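Local coordinates for agmatinase (Deinococcus radiodurans, PDB 1WOH) that hydrolyses agmatine to putrescine and urea as a manganese-dependent member of the ureohydrolase (arginase) superfamily, at the interface of chains A and B. Numbering follows the deposited sequence. Chains: chain A/B, agmatinase.

The interface of chains A and B. Residues chain A 40-41, 93, 152-158; chain B 89-92, 95.
With CG anti to its carbonyl carbon (chi1 -63°) and an extended chi2, B:Leu91 pushes both methyls into chain A from a loop turned by positive phi at B:Leu91 and B:Glu92. CD1 meets CB of A:Trp157 at 3.4 Å, while CD2 packs 3.8 Å from CG1 of A:Ile40, each pair of side chains crossing near a right angle; A:Ala41 and A:Pro93 add looser apolar contact. A branched leucine suits this place because its fork touches several residues at once, and it has the largest buried surface of the patch. Its backbone N is served by a water that also binds O of A:Ile40.

B:Glu92 folds back at chi2 (-65°), laying CG against CB of A:Thr155 and bringing carboxylate OE2, through its anti lone pair, to the hydroxyl OG1 of A:Thr155 at 2.8 Å. That hydroxyl, anti to its own backbone N, also accepts from N of A:Trp157 at 3.3 Å, while methyl CG2 packs on CB of B:Ser90, so threonine offers a polar and an apolar branch. Glutamate's reach lets OE2 also take a second water, shared with N of A:Lys156.

On the other flank A:Arg152, bent at chi3, is long enough to carry NH1 to OG of B:Ser90 at 2.8 Å, in the guanidinium plane. NE donates to OD1 of A:Asn153, but this bent bond, tilted out of that plane, fixes the group only loosely; CB of A:Ser158 covers one face. Short serine keeps its backbone close, so its N bonds O of A:Asn153 at 3.0 Å. B:Pro89 and B:Leu95 pack on CB of A:Asp154.

Repeated by two-fold symmetry, this loop-to-loop contact joins two subunits of the deposited hexamer and probably helps stabilise the enzyme's assembly.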
ATOM      1  N   ILE A  40     -14.394 -14.207  11.296  1.00 10.19           N
ATOM      2  CA  ILE A  40     -13.575 -15.340  11.710  1.00 10.84           C
ATOM      3  C   ILE A  40     -13.970 -16.697  11.121  1.00 11.32           C
ATOM      4  O   ILE A  40     -13.316 -17.712  11.394  1.00 12.26           O
ATOM      5  CB  ILE A  40     -13.517 -15.457  13.251  1.00 11.24           C
ATOM      6  CG1 ILE A  40     -14.929 -15.569  13.830  1.00 10.69           C
ATOM      7  CG2 ILE A  40     -12.798 -14.246  13.831  1.00 10.77           C
ATOM      8  CD1 ILE A  40     -14.939 -15.845  15.324  1.00 11.95           C
ATOM      9  N   ALA A  41     -15.016 -16.725  10.298  1.00 10.52           N
ATOM     10  CA  ALA A  41     -15.450 -17.978   9.695  1.00 10.92           C
ATOM     11  C   ALA A  41     -14.938 -18.187   8.269  1.00 12.52           C
ATOM     12  O   ALA A  41     -15.129 -19.256   7.695  1.00 13.32           O
ATOM     13  CB  ALA A  41     -16.987 -18.073   9.720  1.00  9.24           C
ATOM     14  N   PRO A  93     -18.563 -18.508  18.335  1.00 15.57           N
ATOM     15  CA  PRO A  93     -19.467 -18.380  17.187  1.00 15.50           C
ATOM     16  C   PRO A  93     -20.960 -18.572  17.459  1.00 17.40           C
ATOM     17  O   PRO A  93     -21.789 -17.833  16.926  1.00 16.44           O
ATOM     18  CB  PRO A  93     -18.908 -19.401  16.191  1.00 15.37           C
ATOM     19  CG  PRO A  93     -18.206 -20.400  17.065  1.00 18.13           C
ATOM     20  CD  PRO A  93     -17.525 -19.522  18.078  1.00 14.77           C
ATOM     21  N   ARG A 152     -17.048 -28.242   6.521  1.00 17.58           N
ATOM     22  CA  ARG A 152     -15.807 -27.861   5.854  1.00 17.27           C
ATOM     23  C   ARG A 152     -14.795 -27.565   6.958  1.00 17.54           C
ATOM     24  O   ARG A 152     -15.116 -26.900   7.937  1.00 15.81           O
ATOM     25  CB  ARG A 152     -16.016 -26.596   5.010  1.00 19.47           C
ATOM     26  CG  ARG A 152     -14.891 -26.293   4.020  1.00 25.00           C
ATOM     27  CD  ARG A 152     -14.807 -24.800   3.718  1.00 27.96           C
ATOM     28  NE  ARG A 152     -14.270 -24.060   4.863  1.00 31.62           N
ATOM     29  CZ  ARG A 152     -14.250 -22.735   4.975  1.00 32.30           C
ATOM     30  NH1 ARG A 152     -13.735 -22.179   6.065  1.00 29.91           N
ATOM     31  NH2 ARG A 152     -14.750 -21.963   4.013  1.00 29.03           N
ATOM     32  N   ASN A 153     -13.575 -28.059   6.794  1.00 16.66           N
ATOM     33  CA  ASN A 153     -12.524 -27.847   7.783  1.00 17.08           C
ATOM     34  C   ASN A 153     -12.994 -28.086   9.214  1.00 14.20           C
ATOM     35  O   ASN A 153     -12.730 -27.283  10.109  1.00 14.41           O
ATOM     36  CB  ASN A 153     -11.944 -26.440   7.654  1.00 17.74           C
ATOM     37  CG  ASN A 153     -11.374 -26.174   6.276  1.00 22.36           C
ATOM     38  OD1 ASN A 153     -12.033 -25.572   5.424  1.00 23.68           O
ATOM     39  ND2 ASN A 153     -10.152 -26.642   6.041  1.00 20.49           N
ATOM     40  N   ASP A 154     -13.686 -29.203   9.412  1.00 14.41           N
ATOM     41  CA  ASP A 154     -14.182 -29.616  10.722  1.00 15.28           C
ATOM     42  C   ASP A 154     -15.153 -28.688  11.438  1.00 14.84           C
ATOM     43  O   ASP A 154     -15.235 -28.694  12.664  1.00 15.91           O
ATOM     44  CB  ASP A 154     -12.994 -29.932  11.635  1.00 18.56           C
ATOM     45  CG  ASP A 154     -12.307 -31.221  11.253  1.00 21.07           C
ATOM     46  OD1 ASP A 154     -12.931 -32.286  11.431  1.00 24.12           O
ATOM     47  OD2 ASP A 154     -11.159 -31.177  10.768  1.00 21.91           O
ATOM     48  N   THR A 155     -15.899 -27.891  10.681  1.00 12.91           N
ATOM     49  CA  THR A 155     -16.874 -27.009  11.298  1.00 12.85           C
ATOM     50  C   THR A 155     -18.138 -26.914  10.461  1.00 13.17           C
ATOM     51  O   THR A 155     -18.111 -27.130   9.243  1.00 13.95           O
ATOM     52  CB  THR A 155     -16.315 -25.586  11.512  1.00 12.50           C
ATOM     53  OG1 THR A 155     -17.237 -24.831  12.311  1.00 13.08           O
ATOM     54  CG2 THR A 155     -16.111 -24.884  10.170  1.00 12.30           C
ATOM     55  N   LYS A 156     -19.236 -26.586  11.133  1.00 13.27           N
ATOM     56  CA  LYS A 156     -20.538 -26.430  10.501  1.00 13.83           C
ATOM     57  C   LYS A 156     -20.837 -24.953  10.252  1.00 13.29           C
ATOM     58  O   LYS A 156     -21.781 -24.629   9.527  1.00 14.22           O
ATOM     59  CB  LYS A 156     -21.639 -26.976  11.417  1.00 13.60           C
ATOM     60  CG  LYS A 156     -21.620 -28.482  11.655  1.00 16.45           C
ATOM     61  CD  LYS A 156     -22.488 -29.210  10.648  1.00 19.93           C
ATOM     62  CE  LYS A 156     -22.583 -30.702  10.967  1.00 21.21           C
ATOM     63  NZ  LYS A 156     -23.467 -31.413  10.000  1.00 21.29           N
ATOM     64  N   TRP A 157     -20.034 -24.065  10.839  1.00 13.46           N
ATOM     65  CA  TRP A 157     -20.285 -22.630  10.721  1.00 14.21           C
ATOM     66  C   TRP A 157     -19.366 -21.806   9.823  1.00 12.75           C
ATOM     67  O   TRP A 157     -19.287 -20.591  10.011  1.00 12.97           O
ATOM     68  CB  TRP A 157     -20.256 -21.973  12.106  1.00 19.36           C
ATOM     69  CG  TRP A 157     -20.800 -22.804  13.217  1.00 27.47           C
ATOM     70  CD1 TRP A 157     -20.116 -23.258  14.308  1.00 28.96           C
ATOM     71  CD2 TRP A 157     -22.140 -23.271  13.360  1.00 30.41           C
ATOM     72  NE1 TRP A 157     -20.949 -23.979  15.123  1.00 33.36           N
ATOM     73  CE2 TRP A 157     -22.200 -24.003  14.566  1.00 32.63           C
ATOM     74  CE3 TRP A 157     -23.299 -23.144  12.587  1.00 32.64           C
ATOM     75  CZ2 TRP A 157     -23.372 -24.606  15.017  1.00 35.23           C
ATOM     76  CZ3 TRP A 157     -24.466 -23.745  13.036  1.00 35.86           C
ATOM     77  CH2 TRP A 157     -24.493 -24.468  14.240  1.00 37.19           C
ATOM     78  N   SER A 158     -18.668 -22.427   8.877  1.00 11.86           N
ATOM     79  CA  SER A 158     -17.775 -21.663   8.002  1.00 11.43           C
ATOM     80  C   SER A 158     -18.593 -20.830   7.027  1.00 13.64           C
ATOM     81  O   SER A 158     -19.816 -20.967   6.960  1.00 12.61           O
ATOM     82  CB  SER A 158     -16.850 -22.589   7.206  1.00 12.15           C
ATOM     83  OG  SER A 158     -17.556 -23.255   6.170  1.00 11.92           O
TER
ATOM     84  N   PRO B  89      -8.539 -26.193  12.031  1.00 12.93           N
ATOM     85  CA  PRO B  89      -9.875 -26.278  11.449  1.00 12.19           C
ATOM     86  C   PRO B  89     -10.316 -24.819  11.326  1.00 11.96           C
ATOM     87  O   PRO B  89      -9.551 -23.905  11.668  1.00 12.22           O
ATOM     88  CB  PRO B  89     -10.668 -27.000  12.529  1.00 13.40           C
ATOM     89  CG  PRO B  89     -10.082 -26.392  13.783  1.00 12.67           C
ATOM     90  CD  PRO B  89      -8.583 -26.432  13.487  1.00 12.69           C
ATOM     91  N   SER B  90     -11.522 -24.596  10.820  1.00 12.80           N
ATOM     92  CA  SER B  90     -12.054 -23.244  10.748  1.00 14.76           C
ATOM     93  C   SER B  90     -12.839 -23.143  12.052  1.00 14.16           C
ATOM     94  O   SER B  90     -13.464 -24.125  12.467  1.00 13.69           O
ATOM     95  CB  SER B  90     -12.977 -23.075   9.535  1.00 13.35           C
ATOM     96  OG  SER B  90     -12.220 -22.810   8.360  1.00 15.42           O
ATOM     97  N   LEU B  91     -12.799 -21.978  12.697  1.00 13.61           N
ATOM     98  CA  LEU B  91     -13.473 -21.766  13.983  1.00 13.99           C
ATOM     99  C   LEU B  91     -13.005 -22.868  14.936  1.00 14.88           C
ATOM    100  O   LEU B  91     -11.808 -23.137  15.017  1.00 15.34           O
ATOM    101  CB  LEU B  91     -14.998 -21.801  13.814  1.00 12.54           C
ATOM    102  CG  LEU B  91     -15.568 -20.694  12.911  1.00 13.94           C
ATOM    103  CD1 LEU B  91     -17.062 -20.893  12.720  1.00 13.99           C
ATOM    104  CD2 LEU B  91     -15.289 -19.339  13.520  1.00 15.29           C
ATOM    105  N   GLU B  92     -13.934 -23.481  15.666  1.00 13.93           N
ATOM    106  CA  GLU B  92     -13.609 -24.590  16.575  1.00 15.24           C
ATOM    107  C   GLU B  92     -12.333 -24.386  17.404  1.00 14.95           C
ATOM    108  O   GLU B  92     -11.398 -25.197  17.337  1.00 14.42           O
ATOM    109  CB  GLU B  92     -13.453 -25.872  15.755  1.00 16.80           C
ATOM    110  CG  GLU B  92     -14.567 -26.130  14.745  1.00 16.00           C
ATOM    111  CD  GLU B  92     -15.913 -26.364  15.407  1.00 19.06           C
ATOM    112  OE1 GLU B  92     -15.952 -27.068  16.438  1.00 19.93           O
ATOM    113  OE2 GLU B  92     -16.933 -25.858  14.887  1.00 18.38           O
ATOM    114  N   LEU B  95     -10.873 -27.501  19.324  1.00 16.57           N
ATOM    115  CA  LEU B  95     -10.220 -28.482  18.468  1.00 15.00           C
ATOM    116  C   LEU B  95      -8.872 -27.949  18.003  1.00 13.68           C
ATOM    117  O   LEU B  95      -7.912 -28.700  17.887  1.00 12.69           O
ATOM    118  CB  LEU B  95     -11.097 -28.799  17.252  1.00 12.97           C
ATOM    119  CG  LEU B  95     -10.479 -29.680  16.164  1.00 15.60           C
ATOM    120  CD1 LEU B  95     -10.135 -31.056  16.742  1.00 13.54           C
ATOM    121  CD2 LEU B  95     -11.466 -29.825  15.012  1.00 15.26           C
TER
HETATM  122  O   HOH W   1     -11.441 -19.782  11.362  1.00 13.26           O
HETATM  123  O   HOH W   2     -19.281 -27.278  13.960  1.00 16.47           O